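Local coordinates for protein nucleoside hydrolase, putative (Trypanosoma brucei, PDB 3FZ0) that belongs to the nucleoside hydrolase family, with an α/β fold built on a mixed sheet and a calcium ion bound in the model, at residues 5-10 and 126-131; 65-70 and 106-111; 302-307 and 335-340. The protein carries 2 engineered substitutions. One frame throughout, in Å; residues are numbered along the deposited sequence. Where two conformers were deposited one is given.

Starting at the N terminus, residues 5-10 lead into the first strand, 6-13, and contact 1 closes a large loop when 126-131 returns parallel beside them. Contact 2 is nested inside, closing the loop 71-105: the edge strand 66-68 meets the start of helix 110-120, whose chain then leads into strand 127-133 of contact 1. Their nearest atoms are about 7 Å apart. Contact 3 follows in series and closes the later loop 308-334, joining strand 296-306 to the beginning of strand 337-343 in the antiparallel part of the same sheet. Centres of contacts 2 and 3 lie about 29 Å apart. Contact 1 sits between them, so the three sample its parallel edge, parallel interior and antiparallel side.

Contact 1 (5-10 and 126-131); sequences VHRKLI and DVVYQL
Two neighbouring strands of the parallel part of the nucleoside hydrolase sheet, 6-10 and 127-131, run side by side with a 27° angle between their short axes. Five backbone hydrogen bonds pass back and forth in the parallel pattern, from His6 N to Asp126 O through to Ile10 N to Gln130 O. On the face bearing Arg7, Leu9, Val128 and Gln130, the glutamine carries the contact. Its CB rests on Leu9 CD2 at 3.6 Å, the two side chains pointing the same way. CG is anti to the carbonyl carbon and the chain stays extended beyond it, which brings CD across to the arginine. OE1 accepts from Arg7 NH1 at 2.8 Å and also lies 3.2 Å from Arg7 CD. At the far tip, NE2 donates to Pro160 O and Ala290 O, so both ends of this buried amide are held. Arg7 CG meanwhile packs on Val128 CG1 at 3.8 Å. On the reverse face, Lys8 CG lies over one face of the Tyr129 ring, offset toward its rim, and CB makes an off-centre CH-pi contact with the same ring; the chain bends at chi2 to send NZ to a salt bridge with Glu33. Tyr129 OH reaches Glu122 N. The Arg7 NH1 bond is in the guanidinium plane, yet it meets Gln130 OE1 from above the amide plane, at a C=O...N angle of only 103°.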
ATOM      1  N   VAL B   5     -19.020  42.831  -5.937  1.00 64.27           N
ATOM      2  CA  VAL B   5     -18.565  41.661  -5.102  1.00 65.02           C
ATOM      3  C   VAL B   5     -17.093  41.750  -4.760  1.00 64.69           C
ATOM      4  O   VAL B   5     -16.223  41.645  -5.632  1.00 65.79           O
ATOM      5  CB  VAL B   5     -18.755  40.308  -5.800  1.00 65.34           C
ATOM      6  CG1 VAL B   5     -18.115  39.182  -4.989  1.00 64.78           C
ATOM      7  CG2 VAL B   5     -20.253  40.028  -6.059  1.00 67.76           C
ATOM      8  N   HIS B   6     -16.813  41.920  -3.482  1.00 63.72           N
ATOM      9  CA  HIS B   6     -15.459  42.043  -2.954  0.50 62.65           C
ATOM     10  C   HIS B   6     -14.994  40.677  -2.486  1.00 62.74           C
ATOM     11  O   HIS B   6     -15.711  40.015  -1.776  1.00 63.00           O
ATOM     12  CB  HIS B   6     -15.473  42.972  -1.736  0.50 61.96           C
ATOM     13  CG  HIS B   6     -15.706  44.410  -2.060  0.50 59.43           C
ATOM     14  ND1 HIS B   6     -16.125  44.839  -3.299  0.50 58.51           N
ATOM     15  CD2 HIS B   6     -15.610  45.520  -1.289  0.50 57.61           C
ATOM     16  CE1 HIS B   6     -16.260  46.153  -3.286  0.50 57.44           C
ATOM     17  NE2 HIS B   6     -15.954  46.589  -2.078  0.50 56.81           N
ATOM     18  N   ARG B   7     -13.802  40.279  -2.846  1.00 62.61           N
ATOM     19  CA  ARG B   7     -13.253  39.029  -2.381  1.00 62.68           C
ATOM     20  C   ARG B   7     -12.240  39.291  -1.262  1.00 62.80           C
ATOM     21  O   ARG B   7     -11.418  40.196  -1.346  1.00 62.58           O
ATOM     22  CB  ARG B   7     -12.585  38.283  -3.548  1.00 62.67           C
ATOM     23  CG  ARG B   7     -13.564  37.614  -4.504  1.00 62.71           C
ATOM     24  CD  ARG B   7     -12.938  37.250  -5.836  1.00 63.94           C
ATOM     25  NE  ARG B   7     -13.941  37.177  -6.899  1.00 65.39           N
ATOM     26  CZ  ARG B   7     -14.529  36.049  -7.272  1.00 64.96           C
ATOM     27  NH1 ARG B   7     -14.206  34.913  -6.676  1.00 65.89           N
ATOM     28  NH2 ARG B   7     -15.428  36.051  -8.240  1.00 64.65           N
ATOM     29  N   LYS B   8     -12.303  38.488  -0.210  1.00 63.01           N
ATOM     30  CA  LYS B   8     -11.293  38.512   0.842  1.00 63.16           C
ATOM     31  C   LYS B   8     -10.599  37.180   0.775  1.00 62.89           C
ATOM     32  O   LYS B   8     -11.241  36.152   0.933  1.00 63.72           O
ATOM     33  CB  LYS B   8     -11.939  38.690   2.228  1.00 63.13           C
ATOM     34  CG  LYS B   8     -12.906  39.861   2.358  1.00 64.23           C
ATOM     35  CD  LYS B   8     -12.212  41.162   2.030  1.00 66.71           C
ATOM     36  CE  LYS B   8     -13.081  42.382   2.367  1.00 68.25           C
ATOM     37  NZ  LYS B   8     -12.542  43.582   1.623  1.00 67.31           N
ATOM     38  N   LEU B   9      -9.304  37.170   0.521  1.00 63.10           N
ATOM     39  CA  LEU B   9      -8.580  35.898   0.391  1.00 63.43           C
ATOM     40  C   LEU B   9      -7.629  35.586   1.522  1.00 63.48           C
ATOM     41  O   LEU B   9      -6.963  36.452   2.047  1.00 64.36           O
ATOM     42  CB  LEU B   9      -7.778  35.830  -0.894  1.00 63.29           C
ATOM     43  CG  LEU B   9      -8.349  36.197  -2.249  1.00 64.40           C
ATOM     44  CD1 LEU B   9      -7.391  35.578  -3.297  1.00 64.35           C
ATOM     45  CD2 LEU B   9      -9.775  35.696  -2.436  1.00 65.02           C
ATOM     46  N   ILE B  10      -7.582  34.321   1.884  1.00 63.93           N
ATOM     47  CA  ILE B  10      -6.522  33.739   2.689  1.00 63.58           C
ATOM     48  C   ILE B  10      -5.659  33.022   1.667  1.00 63.71           C
ATOM     49  O   ILE B  10      -6.160  32.272   0.823  1.00 64.28           O
ATOM     50  CB  ILE B  10      -7.091  32.714   3.697  1.00 63.36           C
ATOM     51  CG1 ILE B  10      -8.200  33.353   4.545  1.00 63.09           C
ATOM     52  CG2 ILE B  10      -5.978  32.115   4.554  1.00 63.14           C
ATOM     53  CD1 ILE B  10      -9.062  32.330   5.266  1.00 63.70           C
ATOM     54  N   ASP B 126     -22.413  40.948  -0.727  1.00 68.11           N
ATOM     55  CA  ASP B 126     -21.295  41.806  -1.171  1.00 66.81           C
ATOM     56  C   ASP B 126     -19.874  41.377  -0.776  1.00 64.90           C
ATOM     57  O   ASP B 126     -18.919  41.966  -1.256  1.00 64.58           O
ATOM     58  CB  ASP B 126     -21.508  43.259  -0.699  1.00 67.28           C
ATOM     59  CG  ASP B 126     -22.672  43.942  -1.402  1.00 69.57           C
ATOM     60  OD1 ASP B 126     -23.021  43.518  -2.533  1.00 72.74           O
ATOM     61  OD2 ASP B 126     -23.243  44.898  -0.831  1.00 70.48           O
ATOM     62  N   VAL B 127     -19.732  40.386   0.100  1.00 62.94           N
ATOM     63  CA  VAL B 127     -18.409  39.980   0.585  1.00 61.22           C
ATOM     64  C   VAL B 127     -18.314  38.466   0.615  1.00 61.33           C
ATOM     65  O   VAL B 127     -19.146  37.771   1.234  1.00 61.89           O
ATOM     66  CB  VAL B 127     -18.085  40.509   2.025  1.00 61.17           C
ATOM     67  CG1 VAL B 127     -16.770  39.910   2.532  1.00 58.84           C
ATOM     68  CG2 VAL B 127     -18.035  42.035   2.077  1.00 58.98           C
ATOM     69  N   VAL B 128     -17.295  37.945  -0.036  1.00 59.89           N
ATOM     70  CA  VAL B 128     -17.116  36.516  -0.093  1.00 58.96           C
ATOM     71  C   VAL B 128     -15.663  36.202   0.272  1.00 59.58           C
ATOM     72  O   VAL B 128     -14.710  36.880  -0.179  1.00 59.07           O
ATOM     73  CB  VAL B 128     -17.555  35.933  -1.471  1.00 58.38           C
ATOM     74  CG1 VAL B 128     -16.517  36.218  -2.567  1.00 58.61           C
ATOM     75  CG2 VAL B 128     -17.783  34.461  -1.367  1.00 57.28           C
ATOM     76  N   TYR B 129     -15.500  35.197   1.120  1.00 60.04           N
ATOM     77  CA  TYR B 129     -14.180  34.780   1.551  1.00 60.04           C
ATOM     78  C   TYR B 129     -13.765  33.552   0.769  1.00 60.46           C
ATOM     79  O   TYR B 129     -14.587  32.657   0.547  1.00 60.36           O
ATOM     80  CB  TYR B 129     -14.185  34.455   3.038  1.00 59.42           C
ATOM     81  CG  TYR B 129     -14.424  35.654   3.915  1.00 58.58           C
ATOM     82  CD1 TYR B 129     -15.693  36.224   4.042  1.00 56.62           C
ATOM     83  CD2 TYR B 129     -13.385  36.216   4.651  1.00 59.20           C
ATOM     84  CE1 TYR B 129     -15.913  37.342   4.880  1.00 57.23           C
ATOM     85  CE2 TYR B 129     -13.600  37.332   5.496  1.00 57.07           C
ATOM     86  CZ  TYR B 129     -14.848  37.896   5.593  1.00 58.06           C
ATOM     87  OH  TYR B 129     -15.054  39.003   6.426  1.00 58.36           O
ATOM     88  N   GLN B 130     -12.497  33.515   0.348  1.00 60.54           N
ATOM     89  CA  GLN B 130     -11.951  32.382  -0.405  1.00 60.57           C
ATOM     90  C   GLN B 130     -10.580  31.998   0.145  1.00 60.55           C
ATOM     91  O   GLN B 130      -9.812  32.866   0.610  1.00 60.33           O
ATOM     92  CB  GLN B 130     -11.819  32.742  -1.889  1.00 60.33           C
ATOM     93  CG  GLN B 130     -13.121  32.986  -2.582  1.00 60.91           C
ATOM     94  CD  GLN B 130     -12.960  33.313  -4.047  1.00 62.89           C
ATOM     95  OE1 GLN B 130     -12.610  34.435  -4.412  1.00 64.45           O
ATOM     96  NE2 GLN B 130     -13.239  32.341  -4.906  1.00 62.75           N
ATOM     97  N   LEU B 131     -10.291  30.700   0.114  1.00 60.49           N
ATOM     98  CA  LEU B 131      -9.004  30.205   0.537  1.00 60.75           C
ATOM     99  C   LEU B 131      -8.380  29.688  -0.721  1.00 60.97           C
ATOM    100  O   LEU B 131      -8.989  28.883  -1.417  1.00 61.34           O
ATOM    101  CB  LEU B 131      -9.165  29.074   1.550  1.00 61.04           C
ATOM    102  CG  LEU B 131      -7.977  28.585   2.408  1.00 62.50           C
ATOM    103  CD1 LEU B 131      -8.455  27.508   3.333  1.00 64.24           C
ATOM    104  CD2 LEU B 131      -6.840  28.038   1.601  1.00 63.23           C
TER

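Contact 2 (65-70 and 106-111); sequences PFFRGA and PKRHAA
Pro65 leads into the short edge strand 66-68, which is held to strand 32-39 by backbone bonds to Ile37 and Val39. Phe67 bears most of the apolar contact. Its CG is anti to the carbonyl carbon, which places the ring beside Pro106, with CE2 3.8 Å from Pro106 CB. The same CE2 lies 3.7 Å from Arg108 NH1; the two side chains run alongside each other with ring and guanidinium planes 48° apart, while the arginine forms its salt bridge with Glu113. At the root of Phe67, CB touches Ala110 CA at 4.0 Å. Arg68 contributes its carbonyl: O accepts from Ala110 N at 2.9 Å, in a bent bond whose donor stands above the carbonyl plane. That oxygen also sits over one face of the His109 ring, offset toward the rim. Gly69 comes next, its CA only 3.5 Å from Ala110 CB and in CH-pi contact with the same imidazole. Ala70 N lies 3.8 Å from His109 CE1. His109, with CG anti to the backbone N (chi1 -165°), turns its ring back so that ND1 accepts in plane from Ala111 N at 3.0 Å; as an acceptor ND1 carries no proton there. Arg145 of the second subunit packs on this histidine. The arrangement is a histidine N-cap at the start of helix 110-120, docked against residues 67-70 of the edge-strand segment.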
ATOM      1  N   PRO B  65      -1.150  40.618   7.538  1.00 62.31           N
ATOM      2  CA  PRO B  65      -0.471  39.752   8.493  1.00 61.73           C
ATOM      3  C   PRO B  65      -0.130  38.381   7.911  1.00 61.36           C
ATOM      4  O   PRO B  65      -0.899  37.848   7.089  1.00 61.46           O
ATOM      5  CB  PRO B  65      -1.483  39.633   9.648  1.00 61.37           C
ATOM      6  CG  PRO B  65      -2.796  39.910   9.049  1.00 61.76           C
ATOM      7  CD  PRO B  65      -2.598  40.697   7.779  1.00 62.14           C
ATOM      8  N   PHE B  66       1.022  37.828   8.312  1.00 60.59           N
ATOM      9  CA  PHE B  66       1.440  36.497   7.861  1.00 60.14           C
ATOM     10  C   PHE B  66       1.886  35.582   9.016  1.00 60.75           C
ATOM     11  O   PHE B  66       2.357  36.059  10.063  1.00 60.43           O
ATOM     12  CB  PHE B  66       2.441  36.536   6.693  1.00 59.60           C
ATOM     13  CG  PHE B  66       3.668  37.398   6.942  1.00 58.89           C
ATOM     14  CD1 PHE B  66       4.912  36.811   7.091  1.00 57.04           C
ATOM     15  CD2 PHE B  66       3.575  38.792   6.978  1.00 55.91           C
ATOM     16  CE1 PHE B  66       6.029  37.581   7.294  1.00 56.83           C
ATOM     17  CE2 PHE B  66       4.696  39.573   7.190  1.00 56.28           C
ATOM     18  CZ  PHE B  66       5.923  38.983   7.349  1.00 57.08           C
ATOM     19  N   PHE B  67       1.700  34.268   8.838  1.00 60.59           N
ATOM     20  CA  PHE B  67       1.772  33.343   9.960  1.00 60.71           C
ATOM     21  C   PHE B  67       2.564  32.079   9.653  1.00 61.28           C
ATOM     22  O   PHE B  67       2.469  31.549   8.517  1.00 61.78           O
ATOM     23  CB  PHE B  67       0.356  32.992  10.394  1.00 60.35           C
ATOM     24  CG  PHE B  67      -0.476  34.201  10.750  1.00 60.39           C
ATOM     25  CD1 PHE B  67      -1.163  34.914   9.762  1.00 59.01           C
ATOM     26  CD2 PHE B  67      -0.566  34.625  12.072  1.00 59.58           C
ATOM     27  CE1 PHE B  67      -1.909  36.038  10.085  1.00 59.03           C
ATOM     28  CE2 PHE B  67      -1.333  35.757  12.417  1.00 59.16           C
ATOM     29  CZ  PHE B  67      -1.999  36.459  11.415  1.00 58.55           C
ATOM     30  N   ARG B  68       3.359  31.621  10.639  1.00 61.24           N
ATOM     31  CA  ARG B  68       4.146  30.384  10.508  0.50 61.06           C
ATOM     32  C   ARG B  68       3.223  29.187  10.656  1.00 61.09           C
ATOM     33  O   ARG B  68       2.484  29.087  11.651  1.00 60.90           O
ATOM     34  CB  ARG B  68       5.281  30.318  11.551  0.50 61.07           C
ATOM     35  CG  ARG B  68       6.095  31.625  11.688  0.50 61.23           C
ATOM     36  CD  ARG B  68       7.154  31.624  12.817  0.50 60.97           C
ATOM     37  NE  ARG B  68       7.998  32.831  12.755  0.50 59.93           N
ATOM     38  CZ  ARG B  68       9.133  32.916  12.058  0.50 58.63           C
ATOM     39  NH1 ARG B  68       9.577  31.865  11.377  0.50 58.43           N
ATOM     40  NH2 ARG B  68       9.827  34.039  12.038  0.50 55.80           N
ATOM     41  N   GLY B  69       3.289  28.284   9.671  1.00 60.92           N
ATOM     42  CA  GLY B  69       2.519  27.054   9.675  1.00 61.13           C
ATOM     43  C   GLY B  69       3.385  25.816   9.885  1.00 61.89           C
ATOM     44  O   GLY B  69       4.431  25.887  10.532  1.00 61.87           O
ATOM     45  N   ALA B  70       2.931  24.682   9.355  1.00 61.70           N
ATOM     46  CA  ALA B  70       3.559  23.390   9.577  1.00 62.24           C
ATOM     47  C   ALA B  70       4.918  23.287   8.901  1.00 62.71           C
ATOM     48  O   ALA B  70       5.090  23.732   7.757  1.00 62.77           O
ATOM     49  CB  ALA B  70       2.651  22.288   9.074  1.00 61.62           C
ATOM     50  N   PRO B 106       2.330  38.117  14.632  1.00 69.32           N
ATOM     51  CA  PRO B 106       1.815  37.292  15.764  1.00 69.89           C
ATOM     52  C   PRO B 106       2.337  35.852  15.784  1.00 70.36           C
ATOM     53  O   PRO B 106       2.657  35.310  14.735  1.00 70.79           O
ATOM     54  CB  PRO B 106       0.301  37.300  15.538  1.00 69.91           C
ATOM     55  CG  PRO B 106       0.038  38.581  14.716  1.00 69.87           C
ATOM     56  CD  PRO B 106       1.234  38.649  13.789  1.00 69.32           C
ATOM     57  N   LYS B 107       2.404  35.244  16.965  1.00 71.33           N
ATOM     58  CA  LYS B 107       2.939  33.876  17.122  1.00 72.21           C
ATOM     59  C   LYS B 107       2.020  32.742  16.683  1.00 71.76           C
ATOM     60  O   LYS B 107       2.492  31.637  16.336  1.00 72.79           O
ATOM     61  CB  LYS B 107       3.418  33.632  18.553  1.00 72.92           C
ATOM     62  CG  LYS B 107       4.517  34.609  19.014  1.00 74.72           C
ATOM     63  CD  LYS B 107       5.812  34.549  18.165  1.00 77.60           C
ATOM     64  CE  LYS B 107       6.781  35.683  18.558  1.00 77.82           C
ATOM     65  NZ  LYS B 107       7.616  36.127  17.399  1.00 79.16           N
ATOM     66  N   ARG B 108       0.724  33.006  16.704  1.00 70.52           N
ATOM     67  CA  ARG B 108      -0.287  32.060  16.229  1.00 69.55           C
ATOM     68  C   ARG B 108       0.167  31.110  15.078  1.00 68.34           C
ATOM     69  O   ARG B 108       0.606  31.574  14.034  1.00 67.64           O
ATOM     70  CB  ARG B 108      -1.522  32.873  15.798  1.00 69.41           C
ATOM     71  CG  ARG B 108      -2.832  32.163  16.044  1.00 70.72           C
ATOM     72  CD  ARG B 108      -4.027  33.017  15.686  1.00 70.57           C
ATOM     73  NE  ARG B 108      -4.229  34.043  16.698  1.00 74.75           N
ATOM     74  CZ  ARG B 108      -4.016  35.339  16.485  1.00 76.15           C
ATOM     75  NH1 ARG B 108      -3.641  35.804  15.278  1.00 75.16           N
ATOM     76  NH2 ARG B 108      -4.212  36.172  17.483  1.00 77.31           N
ATOM     77  N   HIS B 109       0.069  29.794  15.293  1.00 67.17           N
ATOM     78  CA  HIS B 109       0.160  28.811  14.202  1.00 66.06           C
ATOM     79  C   HIS B 109      -0.814  29.214  13.082  1.00 65.42           C
ATOM     80  O   HIS B 109      -1.931  29.691  13.349  1.00 65.10           O
ATOM     81  CB  HIS B 109      -0.167  27.389  14.706  1.00 65.86           C
ATOM     82  CG  HIS B 109       0.248  26.280  13.766  1.00 66.65           C
ATOM     83  ND1 HIS B 109      -0.385  26.045  12.559  1.00 66.50           N
ATOM     84  CD2 HIS B 109       1.216  25.333  13.870  1.00 64.13           C
ATOM     85  CE1 HIS B 109       0.187  25.020  11.951  1.00 65.29           C
ATOM     86  NE2 HIS B 109       1.161  24.570  12.723  1.00 64.85           N
ATOM     87  N   ALA B 110      -0.379  29.018  11.838  1.00 64.28           N
ATOM     88  CA  ALA B 110      -1.197  29.282  10.647  1.00 63.71           C
ATOM     89  C   ALA B 110      -2.572  28.614  10.660  1.00 63.65           C
ATOM     90  O   ALA B 110      -3.560  29.225  10.246  1.00 64.14           O
ATOM     91  CB  ALA B 110      -0.443  28.888   9.381  1.00 63.45           C
ATOM     92  N   ALA B 111      -2.632  27.366  11.124  1.00 63.23           N
ATOM     93  CA  ALA B 111      -3.899  26.642  11.243  1.00 63.15           C
ATOM     94  C   ALA B 111      -4.884  27.389  12.154  1.00 63.29           C
ATOM     95  O   ALA B 111      -6.068  27.500  11.827  1.00 63.66           O
ATOM     96  CB  ALA B 111      -3.667  25.243  11.738  1.00 62.28           C
TER

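Contact 3 (302-307 and 335-340); sequences TYVTVE and RNCNVI
A classic beta bulge opens this pairing: Asn336 and Cys337 both face Thr302, and the asparagine amide continues the bonding past the point where the two backbones part. Only one backbone pair is made, the antiparallel hydrogen-bonded one of Thr302 with Cys337. Thr302 N donates to Cys337 O at 3.0 Å, nearly straight, and Cys337 N returns to Thr302 O at 3.1 Å. Beyond it, Asn336 CG takes the crowded position between the backbone N and the carbonyl carbon (chi1 66°), which swings the amide across to Val304. There OD1 accepts from Val304 N at 3.0 Å on an in-plane lone pair, and ND2 donates to Val304 O at 3.1 Å within the amide plane. The side chain thus bonds both backbone polar atoms of one residue, much as a neighbouring strand would; ND2 also reaches Leu194 O. Two grips on ND2 and one on OD1 fix the rotation of the group. The Tyr303 ring lies nearly parallel to the amide, its plane 14° away, with CD1 3.6 Å from Asn336 OD1, while its hydroxyl bonds Gln195. Val304 packs its CB against Cys337 CB at 3.6 Å and its CG2 against Val339 CG2 at 3.7 Å. Just before the bulge, the extended Arg335 chain crosses Thr302 at about a right angle, CG near Thr302 CA, and ends on Glu325 through NE and on Leu301 O through NH1. Strand 317-319 covers Thr302, Val304 and Val339 through Ile319, Leu205 of strand 203-206 meets Cys337, helix 187-195 packs on Val304 through Leu194, and Met177 of the third subunit lies against Tyr303.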
ATOM      1  N   THR B 302     -16.429  15.879 -10.875  1.00 58.32           N
ATOM      2  CA  THR B 302     -16.586  14.447 -10.566  1.00 58.18           C
ATOM      3  C   THR B 302     -16.027  14.147  -9.180  1.00 58.39           C
ATOM      4  O   THR B 302     -15.738  15.084  -8.441  1.00 59.37           O
ATOM      5  CB  THR B 302     -15.892  13.565 -11.626  1.00 58.07           C
ATOM      6  OG1 THR B 302     -16.120  12.186 -11.323  1.00 57.06           O
ATOM      7  CG2 THR B 302     -14.384  13.857 -11.660  1.00 57.16           C
ATOM      8  N   TYR B 303     -15.855  12.860  -8.853  1.00 57.92           N
ATOM      9  CA  TYR B 303     -15.195  12.437  -7.618  1.00 57.71           C
ATOM     10  C   TYR B 303     -13.683  12.298  -7.803  1.00 57.93           C
ATOM     11  O   TYR B 303     -13.221  11.609  -8.718  1.00 57.78           O
ATOM     12  CB  TYR B 303     -15.751  11.109  -7.118  1.00 57.61           C
ATOM     13  CG  TYR B 303     -15.063  10.614  -5.866  1.00 58.26           C
ATOM     14  CD1 TYR B 303     -15.366  11.174  -4.600  1.00 58.49           C
ATOM     15  CD2 TYR B 303     -14.115   9.578  -5.929  1.00 57.41           C
ATOM     16  CE1 TYR B 303     -14.740  10.730  -3.442  1.00 58.02           C
ATOM     17  CE2 TYR B 303     -13.480   9.119  -4.772  1.00 56.80           C
ATOM     18  CZ  TYR B 303     -13.794   9.707  -3.537  1.00 58.70           C
ATOM     19  OH  TYR B 303     -13.175   9.257  -2.397  1.00 58.36           O
ATOM     20  N   VAL B 304     -12.940  12.958  -6.916  1.00 57.68           N
ATOM     21  CA  VAL B 304     -11.500  12.942  -6.894  1.00 57.38           C
ATOM     22  C   VAL B 304     -11.011  12.631  -5.479  1.00 58.38           C
ATOM     23  O   VAL B 304     -11.612  13.065  -4.477  1.00 58.06           O
ATOM     24  CB  VAL B 304     -10.962  14.310  -7.375  1.00 57.30           C
ATOM     25  CG1 VAL B 304      -9.451  14.421  -7.245  1.00 55.21           C
ATOM     26  CG2 VAL B 304     -11.386  14.536  -8.810  1.00 56.46           C
ATOM     27  N   THR B 305      -9.941  11.841  -5.403  1.00 58.77           N
ATOM     28  CA  THR B 305      -9.225  11.637  -4.144  1.00 59.12           C
ATOM     29  C   THR B 305      -7.714  11.524  -4.366  1.00 59.47           C
ATOM     30  O   THR B 305      -7.262  11.538  -5.492  1.00 60.07           O
ATOM     31  CB  THR B 305      -9.808  10.463  -3.330  1.00 59.09           C
ATOM     32  OG1 THR B 305      -9.372  10.584  -1.981  1.00 60.48           O
ATOM     33  CG2 THR B 305      -9.386   9.121  -3.864  1.00 57.77           C
ATOM     34  N   VAL B 306      -6.937  11.447  -3.295  1.00 59.44           N
ATOM     35  CA  VAL B 306      -5.481  11.241  -3.395  1.00 59.29           C
ATOM     36  C   VAL B 306      -5.075   9.843  -2.863  1.00 59.64           C
ATOM     37  O   VAL B 306      -5.513   9.427  -1.791  1.00 60.23           O
ATOM     38  CB  VAL B 306      -4.736  12.345  -2.612  1.00 59.45           C
ATOM     39  CG1 VAL B 306      -3.218  12.217  -2.806  1.00 59.61           C
ATOM     40  CG2 VAL B 306      -5.240  13.751  -3.036  1.00 57.90           C
ATOM     41  N   GLU B 307      -4.288   9.098  -3.632  1.00 59.80           N
ATOM     42  CA  GLU B 307      -3.702   7.810  -3.190  1.00 59.09           C
ATOM     43  C   GLU B 307      -2.749   8.013  -2.015  1.00 59.21           C
ATOM     44  O   GLU B 307      -1.858   8.868  -2.072  1.00 59.70           O
ATOM     45  CB  GLU B 307      -2.916   7.178  -4.338  1.00 58.78           C
ATOM     46  CG  GLU B 307      -2.192   5.857  -3.976  1.00 59.92           C
ATOM     47  CD  GLU B 307      -3.151   4.741  -3.510  1.00 61.72           C
ATOM     48  OE1 GLU B 307      -4.071   4.372  -4.256  1.00 64.50           O
ATOM     49  OE2 GLU B 307      -2.991   4.213  -2.397  1.00 61.44           O
ATOM     50  N   ARG B 335     -19.851  14.029  -6.245  1.00 61.50           N
ATOM     51  CA  ARG B 335     -19.047  14.950  -7.069  1.00 60.87           C
ATOM     52  C   ARG B 335     -18.442  16.056  -6.206  1.00 61.17           C
ATOM     53  O   ARG B 335     -19.037  17.139  -6.026  1.00 61.25           O
ATOM     54  CB  ARG B 335     -19.881  15.533  -8.207  1.00 60.74           C
ATOM     55  CG  ARG B 335     -20.150  14.559  -9.270  1.00 61.01           C
ATOM     56  CD  ARG B 335     -20.954  15.091 -10.434  1.00 62.67           C
ATOM     57  NE  ARG B 335     -21.566  13.946 -11.125  1.00 63.56           N
ATOM     58  CZ  ARG B 335     -20.946  13.163 -12.008  1.00 64.35           C
ATOM     59  NH1 ARG B 335     -19.677  13.412 -12.351  1.00 63.96           N
ATOM     60  NH2 ARG B 335     -21.602  12.132 -12.564  1.00 62.97           N
ATOM     61  N   ASN B 336     -17.256  15.778  -5.675  1.00 61.27           N
ATOM     62  CA  ASN B 336     -16.623  16.643  -4.692  1.00 61.58           C
ATOM     63  C   ASN B 336     -15.578  17.575  -5.237  1.00 61.83           C
ATOM     64  O   ASN B 336     -15.064  18.403  -4.486  1.00 62.31           O
ATOM     65  CB  ASN B 336     -15.979  15.806  -3.587  1.00 61.33           C
ATOM     66  CG  ASN B 336     -14.803  14.967  -4.087  1.00 61.88           C
ATOM     67  OD1 ASN B 336     -14.691  14.674  -5.266  1.00 62.13           O
ATOM     68  ND2 ASN B 336     -13.944  14.550  -3.170  1.00 60.84           N
ATOM     69  N   CYS B 337     -15.247  17.444  -6.515  1.00 62.33           N
ATOM     70  CA  CYS B 337     -14.117  18.187  -7.065  1.00 62.36           C
ATOM     71  C   CYS B 337     -14.300  18.603  -8.527  1.00 62.25           C
ATOM     72  O   CYS B 337     -14.699  17.795  -9.362  1.00 62.67           O
ATOM     73  CB  CYS B 337     -12.862  17.355  -6.897  1.00 62.12           C
ATOM     74  SG  CYS B 337     -11.370  18.054  -7.631  1.00 63.90           S
ATOM     75  N   ASN B 338     -14.029  19.871  -8.819  1.00 61.92           N
ATOM     76  CA  ASN B 338     -14.060  20.385 -10.186  1.00 61.64           C
ATOM     77  C   ASN B 338     -12.645  20.408 -10.744  1.00 61.58           C
ATOM     78  O   ASN B 338     -11.813  21.191 -10.306  1.00 62.13           O
ATOM     79  CB  ASN B 338     -14.697  21.770 -10.230  1.00 61.15           C
ATOM     80  CG  ASN B 338     -15.095  22.207 -11.650  1.00 60.75           C
ATOM     81  OD1 ASN B 338     -15.473  21.386 -12.492  1.00 58.28           O
ATOM     82  ND2 ASN B 338     -15.011  23.514 -11.908  1.00 57.98           N
ATOM     83  N   VAL B 339     -12.369  19.499 -11.667  1.00 61.31           N
ATOM     84  CA  VAL B 339     -11.039  19.349 -12.259  1.00 61.04           C
ATOM     85  C   VAL B 339     -10.970  20.358 -13.393  1.00 61.23           C
ATOM     86  O   VAL B 339     -11.701  20.206 -14.375  1.00 61.31           O
ATOM     87  CB  VAL B 339     -10.816  17.893 -12.782  1.00 61.00           C
ATOM     88  CG1 VAL B 339      -9.465  17.753 -13.434  1.00 59.37           C
ATOM     89  CG2 VAL B 339     -10.978  16.901 -11.615  1.00 59.39           C
ATOM     90  N   ILE B 340     -10.143  21.398 -13.230  1.00 61.08           N
ATOM     91  CA  ILE B 340      -9.998  22.445 -14.237  1.00 61.23           C
ATOM     92  C   ILE B 340      -9.122  21.909 -15.389  1.00 61.77           C
ATOM     93  O   ILE B 340      -7.989  21.479 -15.146  1.00 61.68           O
ATOM     94  CB  ILE B 340      -9.334  23.711 -13.643  1.00 61.30           C
ATOM     95  CG1 ILE B 340      -9.951  24.109 -12.279  1.00 60.57           C
ATOM     96  CG2 ILE B 340      -9.334  24.840 -14.658  1.00 61.33           C
ATOM     97  CD1 ILE B 340     -11.443  24.459 -12.287  1.00 59.77           C
TER